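Local structure of beta-xylosidase (Uncultured organism, 4MLG) at residues 32-46 with 294-306. The protein probably hydrolyses xylo-oligosaccharides, releasing xylose units from their ends, as a beta-xylosidase of glycoside hydrolase family 43. Residues are numbered along the deposited sequence; the frame is centred on the assembly and turned at random.
Sequences DWESGIPENDNGDHF and SKGKTWLRSLKVA. With SO4 (sulfate ion), chain N.
The ring of Phe-46 overlaps one face of the Arg-301 guanidinium, CE1 lying 3.7 Å from Arg-301 CZ; the two planes are inclined by 49°, an oblique overlap rather than a parallel stack. The contact joins two loops of the family 43 beta-propeller fold: residues 32-46, in the connection between strands 24-32 and 50-56, and residues 294-301, which lead into strand 302-308 of another sheet. At its edge the same guanidinium meets Asp-32 in a two-pronged salt bridge. Arg-301 NH2 donates to the syn lone pair of Asp-32 OD1 at 2.7 Å, with an N-H...O angle of 170°, while NE pairs with OD2; the latter separation is modelled too short to trust, so the former carries the evidence. Carboxylate and guanidinium are nearly coplanar, and a bend at chi3 of Arg-301 (-72°) turns the group there. Its NH1 also makes a long, weak hydrogen bond (3.4 Å) to O1 of a sulfate ion, probably from the crystallisation liquor, and a weak, long ion pair with Asp-15. A leucine in place of Arg-301 would probably leave the buried Asp-32 carboxylate without its countercharge and strip the Phe-46 ring of its flat cationic neighbour.

Trp-299 lies between two acidic side chains: NE1 reaches both Glu-34 carboxylate oxygens in weak hydrogen bonds, OE2 at 3.0 Å, whereas Glu-39 CG packs 3.7 Å from CZ3. Trp-299 CB meets the edge of the His-45 ring at CD2, 3.8 Å away. A water joins two acceptors, donating to Asp-32 OD1 at 2.6 Å and to Trp-299 O at 3.0 Å.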
# COMPACT_ATOMS: atom_id res chain seq x y z
N ASP A 32 -23.62 7.90 5.51
CA ASP A 32 -24.26 6.98 4.58
C ASP A 32 -25.14 7.72 3.56
O ASP A 32 -25.92 8.60 3.92
CB ASP A 32 -25.11 5.95 5.33
CG ASP A 32 -24.27 4.84 5.92
OD1 ASP A 32 -23.22 4.50 5.34
OD2 ASP A 32 -24.67 4.29 6.97
N TRP A 33 -25.00 7.34 2.30
CA TRP A 33 -25.84 7.88 1.24
C TRP A 33 -26.16 6.77 0.25
O TRP A 33 -25.42 5.79 0.16
CB TRP A 33 -25.15 9.05 0.54
CG TRP A 33 -24.00 8.63 -0.33
CD1 TRP A 33 -22.81 8.09 0.08
CD2 TRP A 33 -23.92 8.73 -1.76
NE1 TRP A 33 -22.00 7.85 -1.00
CE2 TRP A 33 -22.66 8.23 -2.14
CE3 TRP A 33 -24.79 9.20 -2.75
CZ2 TRP A 33 -22.25 8.18 -3.47
CZ3 TRP A 33 -24.38 9.15 -4.07
CH2 TRP A 33 -23.12 8.64 -4.42
N GLU A 34 -27.25 6.93 -0.49
CA GLU A 34 -27.64 5.91 -1.46
C GLU A 34 -26.83 6.00 -2.74
O GLU A 34 -27.17 6.74 -3.66
CB GLU A 34 -29.14 6.00 -1.77
CG GLU A 34 -29.63 4.98 -2.80
CD GLU A 34 -29.54 3.55 -2.29
OE1 GLU A 34 -30.56 3.02 -1.81
OE2 GLU A 34 -28.45 2.94 -2.39
N SER A 35 -25.73 5.25 -2.80
CA SER A 35 -25.01 5.07 -4.04
C SER A 35 -25.81 4.10 -4.90
O SER A 35 -26.53 3.25 -4.37
CB SER A 35 -23.61 4.52 -3.78
OG SER A 35 -23.67 3.27 -3.11
N GLY A 36 -25.69 4.22 -6.21
CA GLY A 36 -26.44 3.36 -7.11
C GLY A 36 -25.88 1.96 -7.21
O GLY A 36 -26.21 1.22 -8.14
N ILE A 37 -25.03 1.59 -6.26
CA ILE A 37 -24.38 0.28 -6.26
C ILE A 37 -25.19 -0.74 -5.46
O ILE A 37 -25.53 -0.49 -4.30
CB ILE A 37 -22.96 0.37 -5.66
CG1 ILE A 37 -22.21 1.56 -6.25
CG2 ILE A 37 -22.20 -0.93 -5.90
CD1 ILE A 37 -20.83 1.76 -5.66
N PRO A 38 -25.50 -1.89 -6.08
CA PRO A 38 -26.21 -2.96 -5.39
C PRO A 38 -25.32 -3.59 -4.32
O PRO A 38 -24.10 -3.37 -4.36
CB PRO A 38 -26.49 -3.97 -6.50
CG PRO A 38 -25.43 -3.72 -7.52
CD PRO A 38 -25.19 -2.24 -7.48
N GLU A 39 -25.90 -4.34 -3.40
CA GLU A 39 -25.14 -4.96 -2.31
C GLU A 39 -24.03 -5.88 -2.83
O GLU A 39 -24.12 -6.41 -3.93
CB GLU A 39 -26.06 -5.72 -1.36
CG GLU A 39 -26.32 -5.02 -0.05
CD GLU A 39 -27.01 -5.91 0.97
OE1 GLU A 39 -27.56 -6.95 0.56
OE2 GLU A 39 -27.00 -5.57 2.17
N ASN A 40 -23.00 -6.05 -2.01
CA ASN A 40 -21.85 -6.86 -2.40
C ASN A 40 -21.10 -7.37 -1.17
O ASN A 40 -21.19 -6.79 -0.09
CB ASN A 40 -20.90 -6.03 -3.27
CG ASN A 40 -19.95 -6.89 -4.08
OD1 ASN A 40 -19.72 -8.05 -3.77
ND2 ASN A 40 -19.39 -6.31 -5.14
N ASP A 41 -20.36 -8.46 -1.34
CA ASP A 41 -19.58 -9.05 -0.26
C ASP A 41 -18.39 -8.17 0.13
O ASP A 41 -18.00 -8.12 1.29
CB ASP A 41 -19.09 -10.45 -0.63
CG ASP A 41 -20.10 -11.53 -0.27
OD1 ASP A 41 -21.28 -11.19 -0.05
OD2 ASP A 41 -19.71 -12.71 -0.20
N ASN A 42 -17.82 -7.47 -0.85
CA ASN A 42 -16.68 -6.60 -0.61
C ASN A 42 -17.08 -5.24 -0.04
O ASN A 42 -16.23 -4.38 0.19
CB ASN A 42 -15.84 -6.43 -1.88
CG ASN A 42 -16.67 -5.99 -3.08
OD1 ASN A 42 -17.68 -5.30 -2.93
ND2 ASN A 42 -16.25 -6.40 -4.27
N GLY A 43 -18.37 -5.06 0.19
CA GLY A 43 -18.88 -3.85 0.81
C GLY A 43 -18.79 -2.62 -0.07
O GLY A 43 -18.56 -1.52 0.43
N ASP A 44 -18.96 -2.80 -1.37
CA ASP A 44 -18.95 -1.67 -2.30
C ASP A 44 -20.12 -0.72 -2.06
O ASP A 44 -20.02 0.48 -2.35
CB ASP A 44 -18.95 -2.15 -3.76
CG ASP A 44 -17.57 -2.57 -4.24
OD1 ASP A 44 -16.57 -2.06 -3.69
OD2 ASP A 44 -17.49 -3.40 -5.17
N HIS A 45 -21.22 -1.25 -1.53
CA HIS A 45 -22.39 -0.43 -1.24
C HIS A 45 -22.13 0.55 -0.10
O HIS A 45 -22.84 1.55 0.04
CB HIS A 45 -23.60 -1.31 -0.92
CG HIS A 45 -23.34 -2.36 0.12
ND1 HIS A 45 -22.73 -3.56 -0.17
CD2 HIS A 45 -23.61 -2.38 1.44
CE1 HIS A 45 -22.63 -4.28 0.93
NE2 HIS A 45 -23.16 -3.59 1.92
N PHE A 46 -21.11 0.27 0.70
CA PHE A 46 -20.64 1.23 1.69
C PHE A 46 -19.73 2.24 1.02
O PHE A 46 -18.52 2.23 1.20
CB PHE A 46 -19.90 0.52 2.83
CG PHE A 46 -20.78 -0.33 3.69
CD1 PHE A 46 -21.70 0.26 4.55
CD2 PHE A 46 -20.69 -1.71 3.66
CE1 PHE A 46 -22.51 -0.52 5.35
CE2 PHE A 46 -21.50 -2.49 4.46
CZ PHE A 46 -22.41 -1.90 5.31
N SER A 294 -34.56 3.89 7.71
CA SER A 294 -34.38 3.47 6.33
C SER A 294 -35.13 2.17 6.05
O SER A 294 -35.06 1.62 4.95
CB SER A 294 -32.90 3.29 6.01
OG SER A 294 -32.35 2.19 6.71
N LYS A 295 -35.84 1.69 7.07
CA LYS A 295 -36.66 0.49 6.96
C LYS A 295 -35.87 -0.77 6.59
O LYS A 295 -36.28 -1.54 5.72
CB LYS A 295 -37.83 0.70 6.00
CG LYS A 295 -38.82 1.77 6.45
CD LYS A 295 -39.97 1.93 5.46
CE LYS A 295 -41.01 2.92 5.96
NZ LYS A 295 -40.43 4.27 6.22
N GLY A 296 -34.74 -0.98 7.25
CA GLY A 296 -34.00 -2.22 7.11
C GLY A 296 -32.82 -2.20 6.15
O GLY A 296 -32.10 -3.19 6.03
N LYS A 297 -32.61 -1.07 5.48
CA LYS A 297 -31.51 -0.95 4.53
C LYS A 297 -30.17 -0.81 5.24
O LYS A 297 -29.88 0.22 5.84
CB LYS A 297 -31.75 0.23 3.58
CG LYS A 297 -33.02 0.10 2.75
CD LYS A 297 -33.20 1.27 1.81
CE LYS A 297 -34.49 1.14 1.01
NZ LYS A 297 -34.71 2.28 0.08
N THR A 298 -29.35 -1.86 5.14
CA THR A 298 -28.06 -1.94 5.83
C THR A 298 -27.14 -0.74 5.56
O THR A 298 -26.55 -0.19 6.49
CB THR A 298 -27.32 -3.24 5.44
OG1 THR A 298 -28.09 -4.37 5.85
CG2 THR A 298 -25.95 -3.29 6.11
N TRP A 299 -27.03 -0.35 4.30
CA TRP A 299 -26.11 0.72 3.90
C TRP A 299 -26.64 2.11 4.22
O TRP A 299 -25.99 3.11 3.93
CB TRP A 299 -25.77 0.60 2.41
CG TRP A 299 -26.96 0.64 1.52
CD1 TRP A 299 -27.44 1.72 0.83
CD2 TRP A 299 -27.84 -0.45 1.21
NE1 TRP A 299 -28.56 1.37 0.12
CE2 TRP A 299 -28.83 0.04 0.34
CE3 TRP A 299 -27.89 -1.80 1.60
CZ2 TRP A 299 -29.85 -0.76 -0.16
CZ3 TRP A 299 -28.90 -2.59 1.10
CH2 TRP A 299 -29.87 -2.07 0.23
N LEU A 300 -27.83 2.17 4.81
CA LEU A 300 -28.42 3.44 5.23
C LEU A 300 -28.71 3.41 6.73
O LEU A 300 -29.72 2.84 7.16
CB LEU A 300 -29.70 3.73 4.45
CG LEU A 300 -29.57 3.86 2.93
CD1 LEU A 300 -30.93 4.16 2.32
CD2 LEU A 300 -28.56 4.93 2.57
N ARG A 301 -27.83 4.01 7.51
CA ARG A 301 -27.89 3.91 8.97
C ARG A 301 -28.14 5.25 9.63
O ARG A 301 -27.63 6.28 9.19
CB ARG A 301 -26.60 3.28 9.49
CG ARG A 301 -26.33 1.89 8.94
CD ARG A 301 -24.87 1.50 9.04
NE ARG A 301 -24.03 2.24 8.09
CZ ARG A 301 -22.73 2.05 7.94
NH1 ARG A 301 -22.09 1.14 8.66
NH2 ARG A 301 -22.05 2.77 7.06
N SER A 302 -28.92 5.24 10.71
CA SER A 302 -29.21 6.45 11.46
C SER A 302 -28.65 6.34 12.87
O SER A 302 -28.94 5.37 13.58
CB SER A 302 -30.72 6.69 11.52
OG SER A 302 -31.29 6.69 10.22
N LEU A 303 -27.85 7.31 13.28
CA LEU A 303 -27.21 7.25 14.59
C LEU A 303 -28.18 7.53 15.73
O LEU A 303 -29.14 8.28 15.58
CB LEU A 303 -25.97 8.16 14.67
CG LEU A 303 -25.99 9.59 14.12
CD1 LEU A 303 -26.95 10.49 14.87
CD2 LEU A 303 -24.58 10.17 14.19
N LYS A 304 -27.91 6.91 16.88
CA LYS A 304 -28.78 7.03 18.04
C LYS A 304 -27.98 6.88 19.33
O LYS A 304 -26.87 6.34 19.32
CB LYS A 304 -29.89 5.98 17.97
CG LYS A 304 -29.38 4.55 17.86
CD LYS A 304 -30.51 3.58 17.57
CE LYS A 304 -31.58 3.64 18.65
NZ LYS A 304 -32.70 2.69 18.38
N VAL A 305 -28.54 7.35 20.43
CA VAL A 305 -27.83 7.30 21.71
C VAL A 305 -28.68 6.68 22.81
O VAL A 305 -29.86 7.00 22.97
CB VAL A 305 -27.35 8.71 22.14
CG1 VAL A 305 -28.49 9.72 22.08
CG2 VAL A 305 -26.72 8.67 23.52
N ALA A 306 -28.08 5.76 23.56
CA ALA A 306 -28.74 5.13 24.70
C ALA A 306 -27.85 5.24 25.93
O ALA A 306 -26.62 5.15 25.83
CB ALA A 306 -29.04 3.67 24.40
S SO4 N . -17.85 0.03 8.64
O1 SO4 N . -18.68 1.18 8.26
O2 SO4 N . -17.90 -0.15 10.08
O3 SO4 N . -18.35 -1.17 7.97
O4 SO4 N . -16.47 0.29 8.23
O HOH W 1 -23.32 3.86 2.85